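Local atomic coordinates of carboxylic ester hydrolase (Aspergillus niger, PDB entry 7K4O), a protein that hydrolyses ester bonds of tannins as a tannin acyl hydrolase, a serine esterase of the tannase family that also binds zinc and calcium. Residues Lys177-Cys185 against Asn481-Glu490; Gly200-Pro211 against Phe404-His415. All blocks are in the same frame, centred on the assembly; numbering follows the deposited sequence.

Overall arrangement
Following the chain from the N terminus, strand 179-185 comes first and strand 205-209 next, linked by helix 187-196. Strand 410-416 then returns to pair in parallel with 205-209, closing the loop of interaction 2, with 192 residues between its segments. Helix 481-491 comes last and packs on strand 179-185, so interaction 1 closes a longer loop, of 295 residues, in which interaction 2 is nested. The centres of the two contacts lie about 9 Å apart. Strands 179-185 and 205-209 are neighbours in the same mixed sheet, and helix 481-491 covers the sheet face carrying Ile-207, Ile-412 and Phe-414, so the contacts tie three central strands to one late helix.

Interaction 1: Lys177-Cys185 against Asn481-Glu490; sequences KLYAYYQGC and NMAVMIDWVE. With FWN (2-[2-(2-ethoxyethoxy)ethoxy]ethanol), chain S.
A helix packed on one face of the central alpha/beta-hydrolase sheet makes this contact: Tyr-179, Tyr-181 and Gln-183, alternate residues of strand 179-185, point toward helix 481-490, which runs roughly antiparallel to the strand (150°) at a closest axis approach of 10.1 Å. Tyr-181 buries the most surface. Its OH donates to Glu-490 OE2 at 2.7 Å, and OE2 accepts with its anti lone pair, the one away from the other carboxylate oxygen. OE2 lies at the ring edge, in its plane, and the ring and carboxylate planes are 22° apart, nearly coplanar. Around the same ring, Met-485 CG lies 3.7 Å from CD1 of Tyr-181, while Met-482 brings SD obliquely to 4.8 Å from the ring centroid, a Met-aromatic contact. The Met-482 chain bends at chi2 (64°), which turns its end toward the strand.

Glu-490 CG makes a CH-pi contact with Tyr-179, 3.6 Å from the ring centroid and almost on the normal; the carboxylate stacks nearly parallel to this ring. Lys-177 CG covers the opposite face. One water joins Tyr-179 OH to Glu-490 O. On the flank of the helix, Ile-486 CG2 touches C6 of the bound 2-[2-(2-ethoxyethoxy)ethoxy]ethanol at 3.6 Å.

Glu-490 OE2 also forms a salt bridge with Arg-89 on neighbouring strand 89-93. Tyrosine hydroxyl and guanidinium thus converge on one carboxylate oxygen, which should favour its charged form and fix its rotation between the two tyrosines.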
loop_
_atom_site.group_PDB
_atom_site.type_symbol
_atom_site.label_atom_id
_atom_site.label_comp_id
_atom_site.label_asym_id
_atom_site.label_seq_id
_atom_site.Cartn_x
_atom_site.Cartn_y
_atom_site.Cartn_z
ATOM N N LYS A 177 -29.587 5.888 0.679
ATOM C CA LYS A 177 -28.134 6.047 0.944
ATOM C C LYS A 177 -27.361 4.895 0.262
ATOM O O LYS A 177 -27.610 3.697 0.510
ATOM C CB LYS A 177 -27.855 6.017 2.424
ATOM C CG LYS A 177 -26.401 6.121 2.845
ATOM C CD LYS A 177 -25.674 7.338 2.473
ATOM C CE LYS A 177 -24.311 7.520 3.164
ATOM N NZ LYS A 177 -23.341 8.279 2.288
ATOM N N LEU A 178 -26.328 5.257 -0.508
ATOM C CA LEU A 178 -25.357 4.265 -1.057
ATOM C C LEU A 178 -24.071 4.423 -0.249
ATOM O O LEU A 178 -23.414 5.475 -0.328
ATOM C CB LEU A 178 -25.120 4.529 -2.541
ATOM C CG LEU A 178 -24.069 3.604 -3.175
ATOM C CD1 LEU A 178 -24.507 2.137 -3.165
ATOM C CD2 LEU A 178 -23.806 4.081 -4.578
ATOM N N TYR A 179 -23.727 3.445 0.542
ATOM C CA TYR A 179 -22.460 3.465 1.302
ATOM C C TYR A 179 -21.328 3.075 0.359
ATOM O O TYR A 179 -21.346 1.986 -0.242
ATOM C CB TYR A 179 -22.513 2.536 2.502
ATOM C CG TYR A 179 -23.447 3.007 3.599
ATOM C CD1 TYR A 179 -23.051 4.039 4.426
ATOM C CD2 TYR A 179 -24.714 2.491 3.741
ATOM C CE1 TYR A 179 -23.859 4.474 5.465
ATOM C CE2 TYR A 179 -25.539 2.924 4.794
ATOM C CZ TYR A 179 -25.111 3.932 5.619
ATOM O OH TYR A 179 -25.832 4.427 6.691
ATOM N N ALA A 180 -20.342 3.945 0.222
ATOM C CA ALA A 180 -19.273 3.764 -0.780
ATOM C C ALA A 180 -17.943 3.624 -0.049
ATOM O O ALA A 180 -17.632 4.417 0.874
ATOM C CB ALA A 180 -19.278 4.942 -1.746
ATOM N N TYR A 181 -17.163 2.648 -0.497
ATOM C CA TYR A 181 -15.908 2.240 0.158
ATOM C C TYR A 181 -14.802 2.096 -0.882
ATOM O O TYR A 181 -15.063 1.942 -2.071
ATOM C CB TYR A 181 -16.132 0.918 0.880
ATOM C CG TYR A 181 -17.227 0.948 1.922
ATOM C CD1 TYR A 181 -16.972 1.490 3.155
ATOM C CD2 TYR A 181 -18.506 0.469 1.667
ATOM C CE1 TYR A 181 -17.943 1.550 4.141
ATOM C CE2 TYR A 181 -19.483 0.522 2.647
ATOM C CZ TYR A 181 -19.187 1.017 3.893
ATOM O OH TYR A 181 -20.144 1.035 4.867
ATOM N N TYR A 182 -13.581 2.102 -0.382
ATOM C CA TYR A 182 -12.367 1.745 -1.129
ATOM C C TYR A 182 -11.603 0.707 -0.312
ATOM O O TYR A 182 -11.544 0.783 0.913
ATOM C CB TYR A 182 -11.446 2.952 -1.373
ATOM C CG TYR A 182 -10.199 2.562 -2.126
ATOM C CD1 TYR A 182 -10.279 2.362 -3.482
ATOM C CD2 TYR A 182 -8.995 2.297 -1.489
ATOM C CE1 TYR A 182 -9.176 1.953 -4.219
ATOM C CE2 TYR A 182 -7.879 1.909 -2.215
ATOM C CZ TYR A 182 -7.975 1.739 -3.578
ATOM O OH TYR A 182 -6.907 1.299 -4.339
ATOM N N GLN A 183 -10.964 -0.208 -1.019
ATOM C CA GLN A 183 -10.045 -1.194 -0.374
ATOM C C GLN A 183 -8.844 -1.452 -1.289
ATOM O O GLN A 183 -9.029 -1.917 -2.420
ATOM C CB GLN A 183 -10.764 -2.486 0.026
ATOM C CG GLN A 183 -9.867 -3.473 0.772
ATOM C CD GLN A 183 -10.630 -4.708 1.227
ATOM O OE1 GLN A 183 -11.572 -5.125 0.560
ATOM N NE2 GLN A 183 -10.234 -5.240 2.398
ATOM N N GLY A 184 -7.650 -1.163 -0.792
ATOM C CA GLY A 184 -6.453 -1.433 -1.587
ATOM C C GLY A 184 -5.191 -1.366 -0.761
ATOM O O GLY A 184 -5.223 -0.881 0.388
ATOM N N CYS A 185 -4.069 -1.836 -1.328
ATOM C CA CYS A 185 -2.785 -1.915 -0.585
ATOM C C CYS A 185 -1.651 -1.537 -1.572
ATOM O O CYS A 185 -1.732 -1.830 -2.759
ATOM C CB CYS A 185 -2.583 -3.329 -0.001
ATOM S SG CYS A 185 -1.464 -3.434 1.440
ATOM N N ASN A 481 -11.127 -6.281 7.151
ATOM C CA ASN A 481 -11.247 -4.816 7.179
ATOM C C ASN A 481 -12.567 -4.339 6.580
ATOM O O ASN A 481 -13.037 -3.281 7.036
ATOM C CB ASN A 481 -10.069 -4.138 6.509
ATOM C CG ASN A 481 -8.802 -4.281 7.318
ATOM O OD1 ASN A 481 -8.837 -4.530 8.539
ATOM N ND2 ASN A 481 -7.664 -4.020 6.673
ATOM N N MET A 482 -13.125 -5.009 5.588
ATOM C CA MET A 482 -14.394 -4.536 4.985
ATOM C C MET A 482 -15.524 -4.664 6.021
ATOM O O MET A 482 -16.292 -3.693 6.253
ATOM C CB MET A 482 -14.725 -5.312 3.726
ATOM C CG MET A 482 -15.909 -4.775 3.002
ATOM S SD MET A 482 -15.639 -3.058 2.364
ATOM C CE MET A 482 -17.147 -3.000 1.384
ATOM N N ALA A 483 -15.561 -5.786 6.739
ATOM C CA ALA A 483 -16.592 -5.950 7.790
ATOM C C ALA A 483 -16.395 -4.890 8.881
ATOM O O ALA A 483 -17.405 -4.329 9.366
ATOM C CB ALA A 483 -16.562 -7.367 8.376
ATOM N N VAL A 484 -15.152 -4.613 9.287
ATOM C CA VAL A 484 -14.891 -3.633 10.369
ATOM C C VAL A 484 -15.317 -2.242 9.903
ATOM O O VAL A 484 -15.908 -1.462 10.699
ATOM C CB VAL A 484 -13.422 -3.717 10.830
ATOM C CG1 VAL A 484 -13.028 -2.544 11.721
ATOM C CG2 VAL A 484 -13.181 -5.051 11.515
ATOM N N MET A 485 -14.958 -1.886 8.661
ATOM C CA MET A 485 -15.298 -0.549 8.097
ATOM C C MET A 485 -16.818 -0.416 7.979
ATOM O O MET A 485 -17.345 0.632 8.350
ATOM C CB MET A 485 -14.595 -0.341 6.752
ATOM C CG MET A 485 -14.858 1.017 6.189
ATOM S SD MET A 485 -14.418 2.418 7.213
ATOM C CE MET A 485 -12.672 2.566 6.776
ATOM N N ILE A 486 -17.492 -1.430 7.473
ATOM C CA ILE A 486 -18.977 -1.389 7.414
ATOM C C ILE A 486 -19.526 -1.157 8.818
ATOM O O ILE A 486 -20.465 -0.339 8.976
ATOM C CB ILE A 486 -19.524 -2.666 6.784
ATOM C CG1 ILE A 486 -19.263 -2.690 5.278
ATOM C CG2 ILE A 486 -21.011 -2.797 7.089
ATOM C CD1 ILE A 486 -19.392 -4.036 4.683
ATOM N N ASP A 487 -19.043 -1.910 9.783
ATOM C CA ASP A 487 -19.554 -1.757 11.165
ATOM C C ASP A 487 -19.334 -0.328 11.685
ATOM O O ASP A 487 -20.202 0.239 12.384
ATOM C CB ASP A 487 -18.867 -2.774 12.041
ATOM C CG ASP A 487 -19.800 -3.503 12.994
ATOM O OD1 ASP A 487 -21.031 -3.358 12.869
ATOM O OD2 ASP A 487 -19.242 -4.191 13.870
ATOM N N TRP A 488 -18.196 0.272 11.373
ATOM C CA TRP A 488 -17.869 1.640 11.790
ATOM C C TRP A 488 -18.821 2.606 11.092
ATOM O O TRP A 488 -19.513 3.413 11.757
ATOM C CB TRP A 488 -16.413 1.926 11.496
ATOM C CG TRP A 488 -15.888 3.169 12.125
ATOM C CD1 TRP A 488 -16.463 3.946 13.093
ATOM C CD2 TRP A 488 -14.577 3.729 11.890
ATOM N NE1 TRP A 488 -15.610 4.944 13.468
ATOM C CE2 TRP A 488 -14.442 4.825 12.761
ATOM C CE3 TRP A 488 -13.517 3.384 11.058
ATOM C CZ2 TRP A 488 -13.272 5.591 12.821
ATOM C CZ3 TRP A 488 -12.363 4.147 11.105
ATOM C CH2 TRP A 488 -12.257 5.238 11.967
ATOM N N VAL A 489 -18.836 2.594 9.776
ATOM C CA VAL A 489 -19.578 3.590 8.977
ATOM C C VAL A 489 -21.097 3.413 9.137
ATOM O O VAL A 489 -21.798 4.424 9.331
ATOM C CB VAL A 489 -19.147 3.479 7.495
ATOM C CG1 VAL A 489 -20.097 4.282 6.635
ATOM C CG2 VAL A 489 -17.713 3.942 7.305
ATOM N N GLU A 490 -21.587 2.179 9.049
ATOM C CA GLU A 490 -23.033 1.936 8.972
ATOM C C GLU A 490 -23.635 1.709 10.359
ATOM O O GLU A 490 -24.845 1.994 10.505
ATOM C CB GLU A 490 -23.375 0.777 8.066
ATOM C CG GLU A 490 -22.814 0.967 6.652
ATOM C CD GLU A 490 -23.216 -0.089 5.648
ATOM O OE1 GLU A 490 -24.252 -0.776 5.819
ATOM O OE2 GLU A 490 -22.472 -0.257 4.678
HETATM O O4 FWN S . -22.259 -7.140 7.102
HETATM C C5 FWN S . -20.975 -6.980 7.604
HETATM C C6 FWN S . -20.831 -6.022 8.731
HETATM O O7 FWN S . -20.035 -6.298 9.803
HETATM C C8 FWN S . -20.566 -7.008 10.853
HETATM C C9 FWN S . -19.617 -7.780 11.694
HETATM O O10 FWN S . -19.402 -9.114 11.380
HETATM C C11 FWN S . -19.167 -10.018 12.400
HETATM C C12 FWN S . -18.800 -11.393 12.003
HETATM O O13 FWN S . -19.687 -12.024 11.151
HETATM C C14 FWN S . -19.294 -13.209 10.553
HETATM C C1 FWN S . -20.114 -13.812 9.459
HETATM O O HOH W 1 -26.730 2.602 8.588
HETATM O O HOH W 2 -12.242 -7.511 4.034
#

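Interaction 2: Gly200-Pro211 against Phe404-His415. With ZN (zinc ion), chain O.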
loop_
_atom_site.group_PDB
_atom_site.type_symbol
_atom_site.label_atom_id
_atom_site.label_comp_id
_atom_site.label_asym_id
_atom_site.label_seq_id
_atom_site.Cartn_x
_atom_site.Cartn_y
_atom_site.Cartn_z
ATOM N N GLY A 200 -14.080 14.879 -1.183
ATOM C CA GLY A 200 -14.541 14.625 0.196
ATOM C C GLY A 200 -15.677 13.631 0.290
ATOM O O GLY A 200 -15.735 12.893 1.295
ATOM N N ASP A 201 -16.552 13.584 -0.697
ATOM C CA ASP A 201 -17.715 12.669 -0.572
ATOM C C ASP A 201 -17.697 11.546 -1.608
ATOM O O ASP A 201 -18.739 10.886 -1.743
ATOM C CB ASP A 201 -19.019 13.443 -0.636
ATOM C CG ASP A 201 -19.071 14.369 -1.813
ATOM O OD1 ASP A 201 -18.650 13.950 -2.915
ATOM O OD2 ASP A 201 -19.413 15.555 -1.586
ATOM N N GLU A 202 -16.562 11.212 -2.204
ATOM C CA GLU A 202 -16.497 10.069 -3.125
ATOM C C GLU A 202 -16.763 8.769 -2.339
ATOM O O GLU A 202 -17.525 7.917 -2.822
ATOM C CB GLU A 202 -15.123 10.070 -3.789
ATOM C CG GLU A 202 -14.884 8.900 -4.708
ATOM C CD GLU A 202 -13.590 9.000 -5.524
ATOM O OE1 GLU A 202 -13.172 10.118 -5.741
ATOM O OE2 GLU A 202 -13.126 7.978 -5.996
ATOM N N TRP A 203 -16.138 8.612 -1.182
ATOM C CA TRP A 203 -16.284 7.415 -0.338
ATOM C C TRP A 203 -16.647 7.800 1.084
ATOM O O TRP A 203 -16.091 8.781 1.640
ATOM C CB TRP A 203 -15.026 6.560 -0.324
ATOM C CG TRP A 203 -14.549 6.111 -1.667
ATOM C CD1 TRP A 203 -15.271 5.667 -2.736
ATOM C CD2 TRP A 203 -13.178 6.101 -2.084
ATOM N NE1 TRP A 203 -14.423 5.324 -3.776
ATOM C CE2 TRP A 203 -13.150 5.614 -3.404
ATOM C CE3 TRP A 203 -11.966 6.427 -1.463
ATOM C CZ2 TRP A 203 -11.962 5.411 -4.109
ATOM C CZ3 TRP A 203 -10.795 6.232 -2.159
ATOM C CH2 TRP A 203 -10.786 5.722 -3.453
ATOM N N ASP A 204 -17.439 6.955 1.719
ATOM C CA ASP A 204 -17.739 7.017 3.161
ATOM C C ASP A 204 -16.612 6.414 3.976
ATOM O O ASP A 204 -16.428 6.826 5.154
ATOM C CB ASP A 204 -19.062 6.298 3.459
ATOM C CG ASP A 204 -20.213 6.973 2.708
ATOM O OD1 ASP A 204 -20.487 8.179 2.987
ATOM O OD2 ASP A 204 -20.758 6.391 1.728
ATOM N N GLY A 205 -15.894 5.426 3.437
ATOM C CA GLY A 205 -14.822 4.768 4.196
ATOM C C GLY A 205 -13.744 4.300 3.249
ATOM O O GLY A 205 -14.059 3.759 2.185
ATOM N N ALA A 206 -12.477 4.509 3.604
ATOM C CA ALA A 206 -11.347 4.016 2.792
ATOM C C ALA A 206 -10.491 3.085 3.657
ATOM O O ALA A 206 -10.157 3.443 4.792
ATOM C CB ALA A 206 -10.515 5.172 2.291
ATOM N N ILE A 207 -10.184 1.925 3.137
ATOM C CA ILE A 207 -9.312 0.881 3.728
ATOM C C ILE A 207 -8.007 0.852 2.941
ATOM O O ILE A 207 -8.003 0.549 1.746
ATOM C CB ILE A 207 -9.982 -0.500 3.716
ATOM C CG1 ILE A 207 -11.310 -0.506 4.466
ATOM C CG2 ILE A 207 -9.038 -1.548 4.230
ATOM C CD1 ILE A 207 -12.196 -1.640 4.016
ATOM N N ILE A 208 -6.926 1.242 3.599
ATOM C CA ILE A 208 -5.620 1.538 2.947
ATOM C C ILE A 208 -4.494 0.784 3.637
ATOM O O ILE A 208 -4.253 1.052 4.812
ATOM C CB ILE A 208 -5.359 3.041 2.908
ATOM C CG1 ILE A 208 -6.391 3.707 2.004
ATOM C CG2 ILE A 208 -3.925 3.289 2.423
ATOM C CD1 ILE A 208 -6.478 5.187 2.146
ATOM N N GLY A 209 -3.888 -0.121 2.895
ATOM C CA GLY A 209 -2.664 -0.792 3.346
ATOM C C GLY A 209 -1.392 -0.162 2.787
ATOM O O GLY A 209 -1.371 0.139 1.563
ATOM N N ALA A 210 -0.342 -0.060 3.623
ATOM C CA ALA A 210 1.074 0.272 3.258
ATOM C C ALA A 210 1.148 1.057 1.951
ATOM O O ALA A 210 1.596 0.550 0.926
ATOM C CB ALA A 210 1.872 -1.005 3.142
ATOM N N PRO A 211 0.683 2.308 1.947
ATOM C CA PRO A 211 0.549 3.034 0.698
ATOM C C PRO A 211 1.894 3.483 0.110
ATOM O O PRO A 211 2.734 4.023 0.868
ATOM C CB PRO A 211 -0.345 4.210 1.084
ATOM C CG PRO A 211 -0.094 4.431 2.555
ATOM C CD PRO A 211 0.127 3.042 3.092
ATOM N N PHE A 404 -12.966 15.708 3.298
ATOM C CA PHE A 404 -13.284 14.308 3.663
ATOM C C PHE A 404 -13.766 14.237 5.110
ATOM O O PHE A 404 -14.799 13.579 5.440
ATOM C CB PHE A 404 -12.061 13.438 3.417
ATOM C CG PHE A 404 -12.258 11.986 3.717
ATOM C CD1 PHE A 404 -12.809 11.143 2.778
ATOM C CD2 PHE A 404 -11.905 11.472 4.953
ATOM C CE1 PHE A 404 -12.975 9.806 3.071
ATOM C CE2 PHE A 404 -12.032 10.132 5.225
ATOM C CZ PHE A 404 -12.569 9.290 4.283
ATOM N N HIS A 405 -13.068 14.905 6.014
ATOM C CA HIS A 405 -13.430 14.865 7.448
ATOM C C HIS A 405 -14.826 15.490 7.623
ATOM O O HIS A 405 -15.671 14.874 8.335
ATOM C CB HIS A 405 -12.350 15.547 8.278
ATOM C CG HIS A 405 -12.764 15.792 9.694
ATOM N ND1 HIS A 405 -13.261 14.769 10.485
ATOM C CD2 HIS A 405 -12.727 16.910 10.453
ATOM C CE1 HIS A 405 -13.560 15.290 11.692
ATOM N NE2 HIS A 405 -13.260 16.566 11.656
ATOM N N GLU A 406 -15.069 16.636 7.011
ATOM C CA GLU A 406 -16.348 17.374 7.133
ATOM C C GLU A 406 -17.509 16.598 6.503
ATOM O O GLU A 406 -18.635 16.819 6.993
ATOM C CB GLU A 406 -16.271 18.758 6.509
ATOM C CG GLU A 406 -15.501 19.710 7.396
ATOM C CD GLU A 406 -15.457 21.156 6.876
ATOM O OE1 GLU A 406 -15.722 21.392 5.675
ATOM O OE2 GLU A 406 -15.090 22.022 7.676
ATOM N N ALA A 407 -17.249 15.711 5.547
ATOM C CA ALA A 407 -18.298 14.849 4.938
ATOM C C ALA A 407 -18.576 13.650 5.860
ATOM O O ALA A 407 -19.538 12.908 5.593
ATOM C CB ALA A 407 -17.855 14.365 3.576
ATOM N N GLY A 408 -17.791 13.447 6.915
ATOM C CA GLY A 408 -17.954 12.334 7.861
ATOM C C GLY A 408 -17.247 11.071 7.423
ATOM O O GLY A 408 -17.487 10.015 8.031
ATOM N N GLY A 409 -16.284 11.177 6.497
ATOM C CA GLY A 409 -15.522 10.007 6.060
ATOM C C GLY A 409 -14.616 9.431 7.130
ATOM O O GLY A 409 -14.150 10.116 8.077
ATOM N N LYS A 410 -14.345 8.147 6.971
ATOM C CA LYS A 410 -13.509 7.329 7.881
ATOM C C LYS A 410 -12.386 6.640 7.104
ATOM O O LYS A 410 -12.603 6.206 5.958
ATOM C CB LYS A 410 -14.362 6.259 8.566
ATOM C CG LYS A 410 -15.549 6.782 9.352
ATOM C CD LYS A 410 -15.183 7.701 10.463
ATOM C CE LYS A 410 -16.270 7.789 11.524
ATOM N NZ LYS A 410 -17.456 8.532 11.034
ATOM N N VAL A 411 -11.226 6.489 7.752
ATOM C CA VAL A 411 -10.095 5.732 7.187
ATOM C C VAL A 411 -9.608 4.702 8.194
ATOM O O VAL A 411 -9.369 5.070 9.365
ATOM C CB VAL A 411 -8.942 6.668 6.769
ATOM C CG1 VAL A 411 -7.733 5.890 6.290
ATOM C CG2 VAL A 411 -9.401 7.679 5.723
ATOM N N ILE A 412 -9.360 3.506 7.714
ATOM C CA ILE A 412 -8.553 2.449 8.390
ATOM C C ILE A 412 -7.286 2.289 7.546
ATOM O O ILE A 412 -7.382 1.943 6.368
ATOM C CB ILE A 412 -9.311 1.110 8.524
ATOM C CG1 ILE A 412 -10.490 1.244 9.471
ATOM C CG2 ILE A 412 -8.347 0.015 8.930
ATOM C CD1 ILE A 412 -11.397 0.050 9.476
ATOM N N HIS A 413 -6.160 2.612 8.141
ATOM C CA HIS A 413 -4.833 2.552 7.501
ATOM C C HIS A 413 -3.999 1.518 8.266
ATOM O O HIS A 413 -3.905 1.617 9.499
ATOM C CB HIS A 413 -4.263 3.958 7.560
ATOM C CG HIS A 413 -2.917 4.197 6.974
ATOM N ND1 HIS A 413 -2.377 5.458 6.980
ATOM C CD2 HIS A 413 -1.995 3.380 6.423
ATOM C CE1 HIS A 413 -1.161 5.404 6.430
ATOM N NE2 HIS A 413 -0.892 4.161 6.080
ATOM N N PHE A 414 -3.383 0.605 7.555
ATOM C CA PHE A 414 -2.530 -0.419 8.215
ATOM C C PHE A 414 -1.222 -0.577 7.463
ATOM O O PHE A 414 -1.113 -0.259 6.279
ATOM C CB PHE A 414 -3.260 -1.756 8.363
ATOM C CG PHE A 414 -3.599 -2.435 7.077
ATOM C CD1 PHE A 414 -4.744 -2.072 6.373
ATOM C CD2 PHE A 414 -2.796 -3.453 6.582
ATOM C CE1 PHE A 414 -5.009 -2.656 5.150
ATOM C CE2 PHE A 414 -3.084 -4.044 5.376
ATOM C CZ PHE A 414 -4.212 -3.664 4.679
ATOM N N HIS A 415 -0.216 -1.112 8.158
ATOM C CA HIS A 415 1.130 -1.276 7.584
ATOM C C HIS A 415 1.879 -2.401 8.315
ATOM O O HIS A 415 1.920 -2.359 9.556
ATOM C CB HIS A 415 1.860 0.071 7.650
ATOM C CG HIS A 415 2.973 0.198 6.681
ATOM N ND1 HIS A 415 3.181 1.380 5.973
ATOM C CD2 HIS A 415 3.967 -0.663 6.304
ATOM C CE1 HIS A 415 4.234 1.221 5.191
ATOM N NE2 HIS A 415 4.740 -0.019 5.352
HETATM ZN ZN ZN O . -13.670 18.023 13.076
HETATM O O HOH W 3 -18.479 7.637 6.888
HETATM O O HOH W 4 -19.295 10.322 4.409
HETATM O O HOH W 5 -12.176 20.056 12.924
HETATM O O HOH W 6 -12.338 16.944 14.535
HETATM O O HOH W 7 -15.588 17.398 14.445
HETATM O O HOH W 8 -15.032 19.570 11.968
#
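Gly-209 lies flat against an aromatic ring from the adjoining strand: its CA stands 3.6 Å from the Phe-414 ring centroid, 17° off the normal. Phe-414 holds CG between its backbone N and carbonyl carbon (chi1 65°), which swings the ring over the neighbouring strand, where the lack of a side chain on Gly-209 gives it room. Ile-207 CG2 meets the same ring at its edge.

Along the backbones, strands 205-209 and 410-415 run parallel. Six hydrogen bonds alternate between them, from Lys-410 N to Asp-204 O at 3.1 Å through to Ala-210 N to Phe-414 O at 2.8 Å; the first is the most bent, 150° at the hydrogen. At the N-terminal end of the strand pair, the helix that holds Phe-404 and His-405 closes with a Schellman motif at Gly-408, whose phi is positive, and Ala-407 CB comes 3.4 Å from Gly-200 O. His-405, facing away from segment 200-211, binds the zinc ion through NE2 at 2.1 Å, with four waters completing the observed ligands.

At the C-terminal end, Ala-210 CB sits 3.7 Å from the His-415 ring centroid, over its face, and Pro-211 CD packs 3.3 Å from His-413 NE2. Ser-427 OG bonds both His-413 NE2 and His-415 ND1, while His-413 ND1 meets Tyr-455 and His-415 NE2 meets Ile-422 O. With both nitrogens engaged, each imidazole should have its rotation fixed; His-415 touches the probable Ser-186, His-465, Asp-419 triad.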